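Local atomic coordinates of Non-reducing end beta-L-arabinofuranosidase (Bacteroides thetaiotaomicron, PDB entry 5MQO), a protein that probably acts as an aceric acidase of glycoside hydrolase family GH127, helping a gut bacterium break down plant pectin. Residues G602-C607 against L676-A681. Residues are numbered along the deposited sequence; the frame is centred on the assembly and turned at random.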
ATOM      1  N   GLY A 602      -4.572 -14.927  -9.177  1.00 55.28           N
ATOM      2  CA  GLY A 602      -5.250 -13.667  -9.048  1.00 53.72           C
ATOM      3  C   GLY A 602      -4.213 -12.635  -8.627  1.00 53.47           C
ATOM      4  O   GLY A 602      -3.126 -12.578  -9.256  1.00 53.94           O
ATOM      5  N   PRO A 603      -4.516 -11.847  -7.557  1.00 51.32           N
ATOM      6  CA  PRO A 603      -3.664 -10.764  -7.066  1.00 48.15           C
ATOM      7  C   PRO A 603      -2.635 -11.157  -6.020  1.00 47.71           C
ATOM      8  O   PRO A 603      -1.806 -10.302  -5.634  1.00 47.65           O
ATOM      9  CB  PRO A 603      -4.661  -9.798  -6.442  1.00 48.34           C
ATOM     10  CG  PRO A 603      -5.718 -10.694  -5.877  1.00 51.03           C
ATOM     11  CD  PRO A 603      -5.787 -11.906  -6.791  1.00 51.12           C
ATOM     12  N   LEU A 604      -2.660 -12.406  -5.565  1.00 47.96           N
ATOM     13  CA  LEU A 604      -1.754 -12.830  -4.497  1.00 50.17           C
ATOM     14  C   LEU A 604      -0.500 -13.439  -5.063  1.00 49.68           C
ATOM     15  O   LEU A 604      -0.552 -14.361  -5.862  1.00 54.20           O
ATOM     16  CB  LEU A 604      -2.419 -13.838  -3.563  1.00 51.42           C
ATOM     17  CG  LEU A 604      -3.648 -13.308  -2.807  1.00 53.32           C
ATOM     18  CD1 LEU A 604      -4.234 -14.403  -1.929  1.00 53.93           C
ATOM     19  CD2 LEU A 604      -3.349 -12.074  -1.963  1.00 54.18           C
ATOM     20  N   VAL A 605       0.634 -12.920  -4.642  1.00 50.19           N
ATOM     21  CA  VAL A 605       1.935 -13.556  -4.895  1.00 49.49           C
ATOM     22  C   VAL A 605       2.043 -14.685  -3.902  1.00 48.85           C
ATOM     23  O   VAL A 605       1.740 -14.507  -2.710  1.00 48.29           O
ATOM     24  CB  VAL A 605       3.094 -12.546  -4.701  1.00 48.29           C
ATOM     25  CG1 VAL A 605       4.468 -13.224  -4.756  1.00 47.75           C
ATOM     26  CG2 VAL A 605       2.948 -11.446  -5.737  1.00 47.13           C
ATOM     27  N   TYR A 606       2.433 -15.848  -4.395  1.00 48.57           N
ATOM     28  CA  TYR A 606       2.628 -16.987  -3.521  1.00 50.79           C
ATOM     29  C   TYR A 606       4.109 -17.183  -3.212  1.00 50.58           C
ATOM     30  O   TYR A 606       4.990 -16.706  -3.939  1.00 49.15           O
ATOM     31  CB  TYR A 606       2.005 -18.251  -4.123  1.00 51.25           C
ATOM     32  CG  TYR A 606       0.535 -18.388  -3.793  1.00 51.58           C
ATOM     33  CD1 TYR A 606      -0.425 -17.624  -4.463  1.00 52.35           C
ATOM     34  CD2 TYR A 606       0.109 -19.257  -2.812  1.00 50.62           C
ATOM     35  CE1 TYR A 606      -1.769 -17.718  -4.152  1.00 51.59           C
ATOM     36  CE2 TYR A 606      -1.224 -19.383  -2.503  1.00 53.12           C
ATOM     37  CZ  TYR A 606      -2.168 -18.609  -3.176  1.00 53.36           C
ATOM     38  OH  TYR A 606      -3.504 -18.705  -2.870  1.00 53.78           O
ATOM     39  N   CYS A 607       4.348 -17.912  -2.123  1.00 52.75           N
ATOM     40  CA  CYS A 607       5.689 -18.309  -1.696  1.00 53.86           C
ATOM     41  C   CYS A 607       5.683 -19.716  -1.182  1.00 54.00           C
ATOM     42  O   CYS A 607       4.621 -20.311  -1.031  1.00 55.97           O
ATOM     43  CB  CYS A 607       6.158 -17.398  -0.566  1.00 55.25           C
ATOM     44  SG  CYS A 607       5.242 -17.589   0.972  1.00 52.82           S
ATOM     45  N   LEU A 676       2.315 -24.315  -1.627  1.00 65.58           N
ATOM     46  CA  LEU A 676       2.558 -22.859  -1.615  1.00 63.20           C
ATOM     47  C   LEU A 676       1.480 -22.144  -0.818  1.00 62.50           C
ATOM     48  O   LEU A 676       0.318 -22.535  -0.875  1.00 62.94           O
ATOM     49  CB  LEU A 676       2.600 -22.319  -3.036  1.00 60.63           C
ATOM     50  CG  LEU A 676       3.624 -23.007  -3.954  1.00 61.16           C
ATOM     51  CD1 LEU A 676       3.716 -22.325  -5.319  1.00 60.84           C
ATOM     52  CD2 LEU A 676       5.000 -23.031  -3.315  1.00 62.07           C
ATOM     53  N   ILE A 677       1.867 -21.126  -0.050  1.00 62.40           N
ATOM     54  CA  ILE A 677       0.894 -20.257   0.645  1.00 63.67           C
ATOM     55  C   ILE A 677       1.116 -18.812   0.226  1.00 61.89           C
ATOM     56  O   ILE A 677       2.167 -18.485  -0.345  1.00 64.13           O
ATOM     57  CB  ILE A 677       0.960 -20.361   2.199  1.00 65.28           C
ATOM     58  CG1 ILE A 677       2.282 -19.819   2.751  1.00 68.23           C
ATOM     59  CG2 ILE A 677       0.735 -21.793   2.666  1.00 64.48           C
ATOM     60  CD1 ILE A 677       2.204 -19.446   4.216  1.00 71.25           C
ATOM     61  N   PRO A 678       0.144 -17.936   0.503  1.00 59.27           N
ATOM     62  CA  PRO A 678       0.322 -16.547   0.110  1.00 58.70           C
ATOM     63  C   PRO A 678       1.462 -15.904   0.868  1.00 55.61           C
ATOM     64  O   PRO A 678       1.653 -16.191   2.053  1.00 56.89           O
ATOM     65  CB  PRO A 678      -1.006 -15.897   0.509  1.00 59.48           C
ATOM     66  CG  PRO A 678      -1.976 -17.024   0.508  1.00 60.46           C
ATOM     67  CD  PRO A 678      -1.176 -18.137   1.102  1.00 60.26           C
ATOM     68  N   TYR A 679       2.221 -15.066   0.177  1.00 51.29           N
ATOM     69  CA  TYR A 679       3.343 -14.384   0.789  1.00 49.58           C
ATOM     70  C   TYR A 679       2.913 -13.667   2.029  1.00 50.45           C
ATOM     71  O   TYR A 679       3.564 -13.830   3.062  1.00 51.36           O
ATOM     72  CB  TYR A 679       3.965 -13.402  -0.182  1.00 47.78           C
ATOM     73  CG  TYR A 679       5.071 -12.549   0.357  1.00 45.07           C
ATOM     74  CD1 TYR A 679       6.346 -13.083   0.613  1.00 45.12           C
ATOM     75  CD2 TYR A 679       4.869 -11.198   0.560  1.00 43.35           C
ATOM     76  CE1 TYR A 679       7.379 -12.270   1.094  1.00 45.07           C
ATOM     77  CE2 TYR A 679       5.890 -10.375   1.019  1.00 43.94           C
ATOM     78  CZ  TYR A 679       7.142 -10.904   1.290  1.00 44.70           C
ATOM     79  OH  TYR A 679       8.112 -10.056   1.749  1.00 44.32           O
ATOM     80  N   TYR A 680       1.797 -12.930   1.966  1.00 50.32           N
ATOM     81  CA  TYR A 680       1.402 -12.107   3.100  1.00 49.17           C
ATOM     82  C   TYR A 680       1.309 -12.940   4.377  1.00 49.75           C
ATOM     83  O   TYR A 680       1.678 -12.468   5.439  1.00 49.72           O
ATOM     84  CB  TYR A 680       0.085 -11.369   2.841  1.00 50.15           C
ATOM     85  CG  TYR A 680      -1.165 -12.184   3.071  1.00 49.00           C
ATOM     86  CD1 TYR A 680      -1.748 -12.258   4.317  1.00 47.53           C
ATOM     87  CD2 TYR A 680      -1.769 -12.868   2.022  1.00 50.04           C
ATOM     88  CE1 TYR A 680      -2.892 -13.009   4.512  1.00 48.96           C
ATOM     89  CE2 TYR A 680      -2.912 -13.630   2.216  1.00 49.22           C
ATOM     90  CZ  TYR A 680      -3.456 -13.696   3.459  1.00 48.38           C
ATOM     91  OH  TYR A 680      -4.572 -14.427   3.636  1.00 49.78           O
ATOM     92  N   ALA A 681       0.834 -14.179   4.254  1.00 49.43           N
ATOM     93  CA  ALA A 681       0.713 -15.118   5.378  1.00 49.71           C
ATOM     94  C   ALA A 681       2.015 -15.850   5.779  1.00 51.70           C
ATOM     95  O   ALA A 681       1.961 -16.746   6.645  1.00 50.55           O
ATOM     96  CB  ALA A 681      -0.350 -16.157   5.048  1.00 50.27           C
TER
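C607 and I677 form a hydrogen-bonded pair between two antiparallel strands in the β-rich C-terminal domain of this GH127 enzyme. C607 N donates to I677 O at 2.9 Å, and I677 N returns a bond to C607 O. A third, Y679 N to V605 O, is almost straight at 176°. Y606 and P678 follow as the non-hydrogen-bonded pair. With CG anti to its carbonyl carbon (chi1 -86°), the Y606 ring lies alongside the proline: P678 CA sits over one ring face, CE2 reaches P678 CD at 3.8 Å, and the carbonyl carbon of L676 meets the ring edge. Its OH is hydrogen-bonded outside the pair, to V643 O on strand 640-651. An alanine at Y606 would probably open a gap beside P678 and L676 and leave the V643 carbonyl without this donor. Next to P678, L604 CD1 touches the proline's CG at 4.2 Å. On the sheet face shared by C607 and I677, C607 SG and I677 CG1 each lie between the backbone N and the carbonyl carbon of their own residue (C607 chi1 68°). That rotamer carries the thiol toward the backbone of Y679, where C607 SG packs 3.7 Å from Y679 CA and 4.1 Å from I677 CG1.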